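Local coordinates for leucine aminopeptidase 1 (Caenorhabditis elegans, PDB 2HC9), which releases N-terminal amino acids, preferably leucine, from peptides as a two-zinc aminopeptidase of the M17 family and probably acts as a digestive enzyme, at residues 132-137 with 178-183; 290-295 with 484-489; 373-378 with 399-404. The protein carries 1 engineered substitution. All blocks are in the same frame, centred on the assembly; numbering follows the deposited sequence. Where two conformers were deposited one is given.

Contact 1: 132-137 with 178-183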
ATOM      1  N   CYS A 132      12.924 -29.433  20.740  1.00 14.46           N
ATOM      2  CA  CYS A 132      11.578 -28.833  20.716  1.00 15.97           C
ATOM      3  C   CYS A 132      10.562 -29.905  21.095  1.00 17.86           C
ATOM      4  O   CYS A 132      10.449 -30.929  20.419  1.00 17.58           O
ATOM      5  CB  CYS A 132      11.272 -28.280  19.309  1.00 16.65           C
ATOM      6  SG  CYS A 132      12.543 -27.143  18.719  1.00 21.42           S
ATOM      7  N   LYS A 133       9.821 -29.672  22.169  1.00 14.03           N
ATOM      8  CA  LYS A 133       8.827 -30.649  22.632  1.00 16.42           C
ATOM      9  C   LYS A 133       7.685 -30.782  21.642  1.00 19.84           C
ATOM     10  O   LYS A 133       7.180 -31.882  21.414  1.00 17.55           O
ATOM     11  CB  LYS A 133       8.274 -30.253  24.010  1.00 15.70           C
ATOM     12  CG  LYS A 133       9.284 -30.421  25.128  1.00 17.48           C
ATOM     13  CD  LYS A 133       8.617 -30.291  26.488  1.00 18.85           C
ATOM     14  CE  LYS A 133       9.623 -30.618  27.610  1.00 16.63           C
ATOM     15  NZ  LYS A 133       8.844 -30.870  28.873  1.00 13.55           N
ATOM     16  N   PHE A 134       7.252 -29.663  21.062  1.00 16.38           N
ATOM     17  CA  PHE A 134       5.950 -29.674  20.421  1.00 16.63           C
ATOM     18  C   PHE A 134       5.975 -30.115  18.953  1.00 17.40           C
ATOM     19  O   PHE A 134       6.666 -29.516  18.128  1.00 15.72           O
ATOM     20  CB  PHE A 134       5.230 -28.324  20.548  1.00 15.94           C
ATOM     21  CG  PHE A 134       3.797 -28.405  20.099  1.00 17.82           C
ATOM     22  CD1 PHE A 134       2.825 -28.903  20.963  1.00 18.96           C
ATOM     23  CD2 PHE A 134       3.440 -28.072  18.797  1.00 19.51           C
ATOM     24  CE1 PHE A 134       1.489 -29.028  20.542  1.00 18.26           C
ATOM     25  CE2 PHE A 134       2.100 -28.217  18.368  1.00 18.95           C
ATOM     26  CZ  PHE A 134       1.149 -28.676  19.259  1.00 17.53           C
ATOM     27  N   SER A 135       5.200 -31.149  18.623  1.00 17.01           N
ATOM     28  CA  SER A 135       4.976 -31.497  17.202  1.00 15.80           C
ATOM     29  C   SER A 135       3.636 -32.189  17.059  1.00 18.94           C
ATOM     30  O   SER A 135       3.233 -32.962  17.922  1.00 20.52           O
ATOM     31  CB  SER A 135       6.077 -32.429  16.666  1.00 21.15           C
ATOM     32  OG  SER A 135       5.794 -32.777  15.312  1.00 21.23           O
ATOM     33  N   MET A 136       2.940 -31.879  15.976  1.00 14.76           N
ATOM     34  CA  MET A 136       1.758 -32.635  15.610  1.00 17.93           C
ATOM     35  C   MET A 136       1.919 -33.384  14.304  1.00 20.37           C
ATOM     36  O   MET A 136       0.921 -33.732  13.644  1.00 18.85           O
ATOM     37  CB  MET A 136       0.547 -31.702  15.585  1.00 18.26           C
ATOM     38  CG  MET A 136       0.083 -31.425  17.002  1.00 22.79           C
ATOM     39  SD  MET A 136      -1.217 -30.185  17.019  1.00 28.34           S
ATOM     40  CE  MET A 136      -2.607 -31.154  16.420  1.00 31.34           C
ATOM     41  N   LYS A 137       3.168 -33.654  13.938  1.00 19.66           N
ATOM     42  CA  LYS A 137       3.403 -34.546  12.815  1.00 16.51           C
ATOM     43  C   LYS A 137       2.835 -35.953  13.108  1.00 20.58           C
ATOM     44  O   LYS A 137       2.873 -36.410  14.257  1.00 19.39           O
ATOM     45  CB  LYS A 137       4.892 -34.571  12.457  1.00 20.07           C
ATOM     46  CG  LYS A 137       5.259 -33.351  11.572  1.00 22.73           C
ATOM     47  CD  LYS A 137       6.716 -33.296  11.209  1.00 26.66           C
ATOM     48  CE  LYS A 137       7.017 -32.000  10.456  1.00 23.15           C
ATOM     49  NZ  LYS A 137       6.412 -31.930   9.068  1.00 19.73           N
ATOM     50  N   ASP A 178       5.018 -22.704  21.183  1.00 14.18           N
ATOM     51  CA  ASP A 178       4.871 -23.356  19.852  1.00 13.36           C
ATOM     52  C   ASP A 178       3.479 -23.949  19.638  1.00 17.14           C
ATOM     53  O   ASP A 178       3.096 -24.196  18.506  1.00 15.15           O
ATOM     54  CB  ASP A 178       5.875 -24.510  19.695  1.00 14.19           C
ATOM     55  CG  ASP A 178       7.324 -24.042  19.646  1.00 17.55           C
ATOM     56  OD1 ASP A 178       7.565 -22.840  19.395  1.00 15.81           O
ATOM     57  OD2 ASP A 178       8.221 -24.897  19.831  1.00 16.92           O
ATOM     58  N   THR A 179       2.757 -24.213  20.727  1.00 13.84           N
ATOM     59  CA  THR A 179       1.444 -24.876  20.648  1.00 13.48           C
ATOM     60  C   THR A 179       0.450 -23.884  20.008  1.00 13.61           C
ATOM     61  O   THR A 179       0.359 -22.743  20.428  1.00 15.76           O
ATOM     62  CB  THR A 179       0.931 -25.288  22.077  1.00 14.39           C
ATOM     63  OG1 THR A 179       1.909 -26.131  22.724  1.00 17.21           O
ATOM     64  CG2 THR A 179      -0.396 -26.011  22.019  1.00 15.08           C
ATOM     65  N   PRO A 180      -0.288 -24.322  18.977  1.00 14.65           N
ATOM     66  CA  PRO A 180      -1.245 -23.402  18.357  1.00 14.61           C
ATOM     67  C   PRO A 180      -2.357 -23.041  19.325  1.00 18.64           C
ATOM     68  O   PRO A 180      -2.658 -23.811  20.226  1.00 13.81           O
ATOM     69  CB  PRO A 180      -1.825 -24.210  17.201  1.00 17.41           C
ATOM     70  CG  PRO A 180      -1.609 -25.650  17.565  1.00 24.00           C
ATOM     71  CD  PRO A 180      -0.308 -25.664  18.360  1.00 19.70           C
ATOM     72  N   ALA A 181      -2.972 -21.882  19.139  1.00 12.52           N
ATOM     73  CA  ALA A 181      -3.944 -21.404  20.116  1.00 13.96           C
ATOM     74  C   ALA A 181      -5.294 -22.117  20.085  1.00 14.10           C
ATOM     75  O   ALA A 181      -6.082 -21.966  21.030  1.00 16.68           O
ATOM     76  CB  ALA A 181      -4.155 -19.901  19.949  1.00 14.47           C
ATOM     77  N   ASN A 182      -5.596 -22.860  19.011  1.00 16.17           N
ATOM     78  CA  ASN A 182      -6.785 -23.733  19.057  1.00 14.52           C
ATOM     79  C   ASN A 182      -6.645 -24.857  20.085  1.00 20.68           C
ATOM     80  O   ASN A 182      -7.627 -25.465  20.525  1.00 17.31           O
ATOM     81  CB  ASN A 182      -7.209 -24.256  17.680  1.00 13.69           C
ATOM     82  CG  ASN A 182      -6.156 -25.109  17.031  1.00 18.52           C
ATOM     83  OD1 ASN A 182      -4.955 -24.842  17.166  1.00 16.03           O
ATOM     84  ND2 ASN A 182      -6.589 -26.133  16.303  1.00 16.18           N
ATOM     85  N   ILE A 183      -5.411 -25.095  20.505  1.00 15.75           N
ATOM     86  CA  ILE A 183      -5.152 -26.057  21.574  1.00 15.22           C
ATOM     87  C   ILE A 183      -4.819 -25.326  22.878  1.00 17.47           C
ATOM     88  O   ILE A 183      -5.450 -25.567  23.922  1.00 15.06           O
ATOM     89  CB  ILE A 183      -4.003 -26.985  21.154  1.00 14.96           C
ATOM     90  CG1 ILE A 183      -4.422 -27.774  19.895  1.00 21.12           C
ATOM     91  CG2 ILE A 183      -3.594 -27.913  22.312  1.00 17.80           C
ATOM     92  CD1 ILE A 183      -3.348 -28.694  19.346  1.00 25.04           C
TER
HETATM   93  O   HOH W   1       8.214 -26.997  21.542  1.00 15.94           O

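Contact 2: 290-295 with 484-489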
ATOM      1  N   VAL A 290      11.517 -21.607  42.370  1.00 17.65           N
ATOM      2  CA  VAL A 290      10.829 -22.146  43.558  1.00 19.78           C
ATOM      3  C   VAL A 290      11.281 -23.589  43.834  1.00 21.59           C
ATOM      4  O   VAL A 290      11.259 -24.049  44.982  1.00 20.17           O
ATOM      5  CB  VAL A 290       9.272 -21.981  43.461  1.00 19.90           C
ATOM      6  CG1 VAL A 290       8.552 -22.734  44.610  1.00 21.88           C
ATOM      7  CG2 VAL A 290       8.918 -20.483  43.562  1.00 18.26           C
ATOM      8  N   LYS A 291      11.742 -24.281  42.792  1.00 18.54           N
ATOM      9  CA  LYS A 291      12.279 -25.634  42.963  0.60 19.61           C
ATOM     10  C   LYS A 291      13.583 -25.644  43.744  1.00 22.66           C
ATOM     11  O   LYS A 291      14.045 -26.705  44.197  1.00 20.93           O
ATOM     12  CB  LYS A 291      12.476 -26.314  41.608  0.60 20.41           C
ATOM     13  CG  LYS A 291      11.175 -26.739  40.942  0.60 17.31           C
ATOM     14  CD  LYS A 291      11.459 -27.210  39.521  0.60 22.11           C
ATOM     15  CE  LYS A 291      10.207 -27.792  38.879  0.60 23.65           C
ATOM     16  NZ  LYS A 291       9.840 -29.075  39.530  0.60 28.14           N
ATOM     17  N   HIS A 292      14.183 -24.472  43.910  1.00 17.88           N
ATOM     18  CA  HIS A 292      15.505 -24.428  44.506  1.00 18.83           C
ATOM     19  C   HIS A 292      15.621 -23.519  45.720  1.00 19.34           C
ATOM     20  O   HIS A 292      16.571 -22.753  45.853  1.00 22.83           O
ATOM     21  CB  HIS A 292      16.555 -24.199  43.426  1.00 19.62           C
ATOM     22  CG  HIS A 292      16.678 -25.365  42.496  1.00 24.05           C
ATOM     23  ND1 HIS A 292      17.498 -26.437  42.767  1.00 21.51           N
ATOM     24  CD2 HIS A 292      16.029 -25.666  41.346  1.00 20.11           C
ATOM     25  CE1 HIS A 292      17.361 -27.346  41.817  1.00 22.49           C
ATOM     26  NE2 HIS A 292      16.476 -26.902  40.939  1.00 17.79           N
ATOM     27  N   GLY A 293      14.659 -23.653  46.627  1.00 20.02           N
ATOM     28  CA  GLY A 293      14.764 -23.061  47.948  1.00 24.91           C
ATOM     29  C   GLY A 293      14.750 -21.540  47.909  1.00 24.92           C
ATOM     30  O   GLY A 293      15.526 -20.884  48.603  1.00 27.26           O
ATOM     31  N   PHE A 294      13.878 -20.975  47.086  1.00 18.74           N
ATOM     32  CA  PHE A 294      13.854 -19.522  46.908  1.00 21.50           C
ATOM     33  C   PHE A 294      13.441 -18.806  48.204  1.00 19.25           C
ATOM     34  O   PHE A 294      12.352 -19.043  48.758  1.00 19.93           O
ATOM     35  CB  PHE A 294      12.895 -19.118  45.784  1.00 18.69           C
ATOM     36  CG  PHE A 294      13.092 -17.695  45.301  1.00 18.75           C
ATOM     37  CD1 PHE A 294      14.118 -17.387  44.396  1.00 20.36           C
ATOM     38  CD2 PHE A 294      12.229 -16.676  45.716  1.00 18.10           C
ATOM     39  CE1 PHE A 294      14.303 -16.064  43.933  1.00 19.83           C
ATOM     40  CE2 PHE A 294      12.403 -15.363  45.259  1.00 17.76           C
ATOM     41  CZ  PHE A 294      13.445 -15.061  44.370  1.00 17.44           C
ATOM     42  N   SER A 295      14.315 -17.926  48.666  1.00 19.54           N
ATOM     43  CA  SER A 295      14.293 -17.473  50.052  1.00 22.26           C
ATOM     44  C   SER A 295      13.434 -16.211  50.245  1.00 21.82           C
ATOM     45  O   SER A 295      13.215 -15.781  51.379  1.00 21.17           O
ATOM     46  CB  SER A 295      15.716 -17.198  50.537  1.00 20.87           C
ATOM     47  OG  SER A 295      16.251 -16.061  49.882  1.00 24.78           O
ATOM     48  N   THR A 484      18.403 -18.450  45.805  1.00 20.21           N
ATOM     49  CA  THR A 484      18.248 -19.908  45.794  1.00 19.09           C
ATOM     50  C   THR A 484      19.391 -20.585  46.542  1.00 21.55           C
ATOM     51  O   THR A 484      20.364 -19.931  46.961  1.00 20.83           O
ATOM     52  CB  THR A 484      18.260 -20.481  44.362  1.00 17.48           C
ATOM     53  OG1 THR A 484      19.583 -20.372  43.822  1.00 20.01           O
ATOM     54  CG2 THR A 484      17.257 -19.731  43.463  1.00 22.17           C
ATOM     55  N   SER A 485      19.278 -21.911  46.666  1.00 22.20           N
ATOM     56  CA  SER A 485      20.334 -22.718  47.235  1.00 23.34           C
ATOM     57  C   SER A 485      21.364 -23.162  46.217  1.00 27.84           C
ATOM     58  O   SER A 485      22.234 -23.959  46.564  1.00 30.64           O
ATOM     59  CB  SER A 485      19.746 -23.965  47.912  1.00 27.49           C
ATOM     60  OG  SER A 485      19.006 -24.745  46.982  1.00 29.78           O
ATOM     61  N   VAL A 486      21.284 -22.682  44.968  1.00 18.67           N
ATOM     62  CA  VAL A 486      22.112 -23.267  43.908  1.00 20.32           C
ATOM     63  C   VAL A 486      23.518 -22.669  43.910  1.00 22.87           C
ATOM     64  O   VAL A 486      23.664 -21.473  43.702  1.00 22.75           O
ATOM     65  CB  VAL A 486      21.471 -23.083  42.503  1.00 16.98           C
ATOM     66  CG1 VAL A 486      22.276 -23.860  41.457  1.00 19.19           C
ATOM     67  CG2 VAL A 486      20.015 -23.590  42.507  1.00 16.50           C
ATOM     68  N   PRO A 487      24.556 -23.499  44.123  1.00 24.76           N
ATOM     69  CA  PRO A 487      25.916 -22.942  44.228  1.00 26.60           C
ATOM     70  C   PRO A 487      26.332 -22.044  43.065  1.00 27.22           C
ATOM     71  O   PRO A 487      26.819 -20.943  43.290  1.00 28.41           O
ATOM     72  CB  PRO A 487      26.801 -24.197  44.302  1.00 28.26           C
ATOM     73  CG  PRO A 487      25.931 -25.204  44.975  1.00 26.50           C
ATOM     74  CD  PRO A 487      24.545 -24.957  44.366  1.00 25.68           C
ATOM     75  N   MET A 488      26.102 -22.482  41.829  1.00 20.70           N
ATOM     76  CA  MET A 488      26.502 -21.694  40.654  1.00 20.74           C
ATOM     77  C   MET A 488      25.708 -20.397  40.467  1.00 26.87           C
ATOM     78  O   MET A 488      26.093 -19.563  39.646  1.00 26.54           O
ATOM     79  CB  MET A 488      26.444 -22.511  39.359  1.00 23.00           C
ATOM     80  CG  MET A 488      25.008 -22.734  38.793  1.00 21.93           C
ATOM     81  SD  MET A 488      24.901 -23.916  37.432  1.00 21.70           S
ATOM     82  CE  MET A 488      26.120 -23.223  36.278  1.00 21.67           C
ATOM     83  N   LEU A 489      24.598 -20.247  41.189  1.00 21.72           N
ATOM     84  CA  LEU A 489      23.803 -19.008  41.115  1.00 29.69           C
ATOM     85  C   LEU A 489      24.131 -18.049  42.255  1.00 37.59           C
ATOM     86  O   LEU A 489      23.630 -16.928  42.296  1.00 30.08           O
ATOM     87  CB  LEU A 489      22.304 -19.320  41.166  1.00 23.43           C
ATOM     88  CG  LEU A 489      21.795 -20.213  40.028  1.00 20.31           C
ATOM     89  CD1 LEU A 489      20.288 -20.408  40.147  1.00 17.47           C
ATOM     90  CD2 LEU A 489      22.152 -19.619  38.653  1.00 23.05           C
TER

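Contact 3: 373-378 with 399-404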
ATOM      1  N   ARG A 373      17.077  -8.503  17.540  1.00 16.23           N
ATOM      2  CA  ARG A 373      16.285  -9.738  17.679  1.00 16.04           C
ATOM      3  C   ARG A 373      16.791 -10.686  18.760  1.00 18.48           C
ATOM      4  O   ARG A 373      16.121 -11.668  19.079  1.00 18.04           O
ATOM      5  CB  ARG A 373      16.148 -10.462  16.334  1.00 14.65           C
ATOM      6  CG  ARG A 373      15.440  -9.595  15.291  1.00 19.86           C
ATOM      7  CD  ARG A 373      15.020 -10.358  14.055  1.00 21.65           C
ATOM      8  NE  ARG A 373      14.246  -9.454  13.193  1.00 34.31           N
ATOM      9  CZ  ARG A 373      12.992  -9.038  13.428  1.00 43.03           C
ATOM     10  NH1 ARG A 373      12.300  -9.466  14.480  1.00 42.78           N
ATOM     11  NH2 ARG A 373      12.409  -8.192  12.595  1.00 43.11           N
ATOM     12  N   LEU A 374      17.962 -10.392  19.321  1.00 16.30           N
ATOM     13  CA  LEU A 374      18.575 -11.243  20.349  1.00 18.37           C
ATOM     14  C   LEU A 374      18.447 -10.658  21.757  1.00 21.30           C
ATOM     15  O   LEU A 374      18.556 -11.385  22.743  1.00 20.66           O
ATOM     16  CB  LEU A 374      20.064 -11.455  20.034  1.00 18.75           C
ATOM     17  CG  LEU A 374      20.433 -12.553  19.045  1.00 26.63           C
ATOM     18  CD1 LEU A 374      19.878 -12.295  17.665  1.00 29.49           C
ATOM     19  CD2 LEU A 374      21.946 -12.695  19.000  1.00 21.30           C
ATOM     20  N   HIS A 375      18.219  -9.342  21.852  1.00 19.37           N
ATOM     21  CA  HIS A 375      18.186  -8.656  23.153  1.00 16.66           C
ATOM     22  C   HIS A 375      16.746  -8.271  23.511  1.00 16.71           C
ATOM     23  O   HIS A 375      16.052  -7.590  22.720  1.00 18.37           O
ATOM     24  CB  HIS A 375      18.995  -7.340  23.100  1.00 14.18           C
ATOM     25  CG  HIS A 375      20.479  -7.530  23.003  1.00 14.32           C
ATOM     26  ND1 HIS A 375      21.095  -8.064  21.891  1.00 17.68           N
ATOM     27  CD2 HIS A 375      21.472  -7.240  23.884  1.00 15.34           C
ATOM     28  CE1 HIS A 375      22.402  -8.058  22.072  1.00 16.88           C
ATOM     29  NE2 HIS A 375      22.658  -7.566  23.275  1.00 16.37           N
ATOM     30  N   GLY A 376      16.309  -8.631  24.710  1.00 15.27           N
ATOM     31  CA  GLY A 376      15.039  -8.061  25.207  1.00 15.06           C
ATOM     32  C   GLY A 376      15.323  -6.588  25.528  1.00 19.04           C
ATOM     33  O   GLY A 376      16.472  -6.207  25.791  1.00 17.21           O
ATOM     34  N   ALA A 377      14.288  -5.761  25.506  1.00 15.73           N
ATOM     35  CA  ALA A 377      14.459  -4.330  25.749  1.00 14.48           C
ATOM     36  C   ALA A 377      13.885  -4.005  27.110  1.00 14.44           C
ATOM     37  O   ALA A 377      12.693  -4.193  27.343  1.00 17.06           O
ATOM     38  CB  ALA A 377      13.739  -3.520  24.610  1.00 14.98           C
ATOM     39  N   ALA A 378      14.747  -3.561  28.028  1.00 15.50           N
ATOM     40  CA  ALA A 378      14.359  -3.308  29.417  1.00 15.08           C
ATOM     41  C   ALA A 378      14.204  -1.817  29.719  1.00 15.29           C
ATOM     42  O   ALA A 378      15.125  -1.018  29.444  1.00 18.39           O
ATOM     43  CB  ALA A 378      15.412  -3.891  30.376  1.00 15.52           C
ATOM     44  N   LEU A 399      19.835 -12.261  26.427  1.00 17.16           N
ATOM     45  CA  LEU A 399      20.403 -10.896  26.392  1.00 18.47           C
ATOM     46  C   LEU A 399      19.372  -9.824  26.659  1.00 14.51           C
ATOM     47  O   LEU A 399      18.189  -9.987  26.323  1.00 15.43           O
ATOM     48  CB  LEU A 399      21.080 -10.642  25.044  1.00 15.55           C
ATOM     49  CG  LEU A 399      22.337 -11.497  24.808  1.00 19.19           C
ATOM     50  CD1 LEU A 399      22.838 -11.347  23.372  1.00 15.49           C
ATOM     51  CD2 LEU A 399      23.422 -11.030  25.775  1.00 23.25           C
ATOM     52  N   VAL A 400      19.821  -8.736  27.289  1.00 16.55           N
ATOM     53  CA  VAL A 400      18.939  -7.601  27.618  1.00 15.77           C
ATOM     54  C   VAL A 400      19.695  -6.307  27.263  1.00 16.22           C
ATOM     55  O   VAL A 400      20.910  -6.192  27.548  1.00 17.86           O
ATOM     56  CB  VAL A 400      18.576  -7.587  29.109  1.00 14.01           C
ATOM     57  CG1 VAL A 400      17.691  -6.382  29.441  1.00 16.30           C
ATOM     58  CG2 VAL A 400      17.863  -8.898  29.521  1.00 15.77           C
ATOM     59  N   ALA A 401      18.986  -5.375  26.623  1.00 15.40           N
ATOM     60  CA  ALA A 401      19.511  -4.047  26.305  1.00 16.90           C
ATOM     61  C   ALA A 401      18.598  -3.009  26.950  1.00 14.73           C
ATOM     62  O   ALA A 401      17.384  -3.248  27.145  1.00 16.72           O
ATOM     63  CB  ALA A 401      19.552  -3.838  24.744  1.00 16.12           C
ATOM     64  N   PRO A 402      19.155  -1.845  27.307  1.00 16.23           N
ATOM     65  CA  PRO A 402      18.320  -0.867  27.974  1.00 14.97           C
ATOM     66  C   PRO A 402      17.520   0.023  27.023  1.00 17.43           C
ATOM     67  O   PRO A 402      17.981   0.355  25.924  1.00 19.41           O
ATOM     68  CB  PRO A 402      19.352   0.004  28.733  1.00 17.30           C
ATOM     69  CG  PRO A 402      20.562  -0.062  27.929  1.00 18.01           C
ATOM     70  CD  PRO A 402      20.559  -1.387  27.197  1.00 20.77           C
ATOM     71  N   MET A 403      16.301   0.348  27.451  0.50 15.46           N
ATOM     72  CA  MET A 403      15.473   1.418  26.875  0.50 16.38           C
ATOM     73  C   MET A 403      15.635   2.681  27.703  0.50 17.44           C
ATOM     74  O   MET A 403      15.948   2.624  28.895  0.50 19.47           O
ATOM     75  CB  MET A 403      13.980   1.033  26.906  0.50 18.47           C
ATOM     76  CG  MET A 403      13.584  -0.047  25.930  0.50 13.16           C
ATOM     77  SD  MET A 403      11.890   0.053  25.283  0.50 11.54           S
ATOM     78  CE  MET A 403      11.101  -1.118  26.399  0.50  8.10           C
ATOM     79  N   LEU A 404      15.386   3.823  27.072  1.00 16.32           N
ATOM     80  CA  LEU A 404      15.290   5.089  27.816  1.00 19.09           C
ATOM     81  C   LEU A 404      14.095   5.101  28.742  1.00 16.88           C
ATOM     82  O   LEU A 404      12.979   4.689  28.355  1.00 19.18           O
ATOM     83  CB  LEU A 404      15.133   6.287  26.862  1.00 20.62           C
ATOM     84  CG  LEU A 404      16.359   6.775  26.094  1.00 18.75           C
ATOM     85  CD1 LEU A 404      15.913   7.784  25.003  1.00 16.70           C
ATOM     86  CD2 LEU A 404      17.366   7.394  27.067  1.00 20.28           C
TER
HETATM   87  O   HOH W   2      18.911 -13.778  23.756  1.00 19.46           O

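Contact 1: 132-137 with 178-183
D178 OD2 is held by two partners, a water and R467: it accepts a hydrogen bond from the water 2.7 Å away, the same water that accepts from F134 N at 2.9 Å, and it forms a salt bridge with R467 NH1. That NH1 also donates to F134 O, while D178 OD1 accepts from G468 N, so both oxygens of this buried carboxylate are satisfied and the arginine would be expected to keep it ionised. Beyond this polar end the contact is carried by F134, whose chi1 of -170° sends CG toward segment 178-183. T179 CA sits over the centre of the F134 ring, 3.9 Å from the centroid and 5° off the normal, a CH-pi contact. P180 CD comes within 3.5 Å of F134 CZ, approaching obliquely. Farther along, M136 and I183 meet tip to tip, M136 SD to I183 CD1 being 3.5 Å. M136 also packs on I319 of the second subunit. The pairing joins the loop between helix 120-128 and strand 145-151 to the turn leaving helix 157-178, consistent with a seam between the N-terminal and catalytic parts, beside a subunit interface of the M17 hexamer.

Contact 2: 290-295 with 484-489
H292 and V486 meet obliquely, V486 CG2 lying 3.6 Å from H292 CB and 3.8 Å from CG and ND1 of the ring. V486 CG2 stands beside its own backbone N, anti to the carbonyl carbon, which puts this methyl rather than CG1 against the histidine. The far end of the imidazole points away from segment 484-489, and its NE2 is hydrogen-bonded to D165 OD2 of helix 157-178. T484 touches both H292 and F294: its CB approaches H292 O at 3.2 Å, while CG2 comes to the edge of the F294 ring, 4.0 Å from CD1 and near the ring plane. The direct hydrogen bond across the segments runs from S485 N to H292 O, 2.9 Å long with 164° at the hydrogen, the donor tilted 23° from the carbonyl plane. T484 OG1 accepts from V486 N at 3.1 Å, forming an ST turn; the same hydroxyl is hydrogen-bonded to G481 O. S485 OG is paired with E158. One backbone hydrogen bond thus joins the segments, with apolar contact from V486 CG2 and T484 CG2 beside it, and the polar ends of H292 and S485 are satisfied by the acids D165 and E158.

Contact 3: 373-378 with 399-404
L374 meets L399 through its carbonyl, L374 O lying 3.5 Å from L399 CB, while a water bridges the same oxygen to L399 N. Next, H375 lays its ring over L399: L399 CB is 3.7 Å from the ring centroid and 15° off the normal, a CH-pi contact displaced toward the rim, and L399 CD1 touches the same face near CE1. The imidazole also has CD2 near A401 CB, and its NE2 is hydrogen-bonded to G84 O. G376 is paired in parallel with V400. G376 N donates to L399 O from above the carbonyl plane, and G376 O accepts from A401 N at 2.8 Å, almost in line with the C=O bond. A377 sends CB to the face shared with A401, where M403 CG, in one of its two deposited conformers, lies 3.7 Å from A377 CB. Its backbone pairs with D457, so strand 376-380 is flanked by strand 452-457 as well. A378 N then donates to A401 O at 2.8 Å, with 174° at the hydrogen, and A378 O receives M403 N at 2.7 Å. On the face bearing V400, A378 CB presses on V400 CG1 at 3.5 Å. Strands 376-378 and 400-402, 38° apart in direction, are joined through helix 383-396 as a beta-alpha-beta unit; V400 rests on I389 and P402 on I390 of that helix. Four backbone bonds, supplemented by CA-H...O contacts such as A377 CA to A401 O at 3.4 Å, pair peptide groups across the two segments. Polarity is thus spent mostly along the ladder; the side-chain contacts are mainly apolar, with the H375 ring as the polar exception.

Contact 3 is the most deeply set of the three, its centre about 13 Å from the chain's centre against about 17 and 19 Å for contacts 1 and 2, and it alone is a strand ladder, with four direct backbone bonds. Contact 2 is also largely buried but pairs loops through one such bond. Contact 1, only partly buried, has none and relies on a water, an aromatic face and a shared arginine. Contacts 1 and 2 both involve helix 157-178, from its C-terminal end and its N-terminal half respectively. A different neighbouring subunit touches each of contacts 1 and 3, whereas none touches contact 2. No two contacts meet directly.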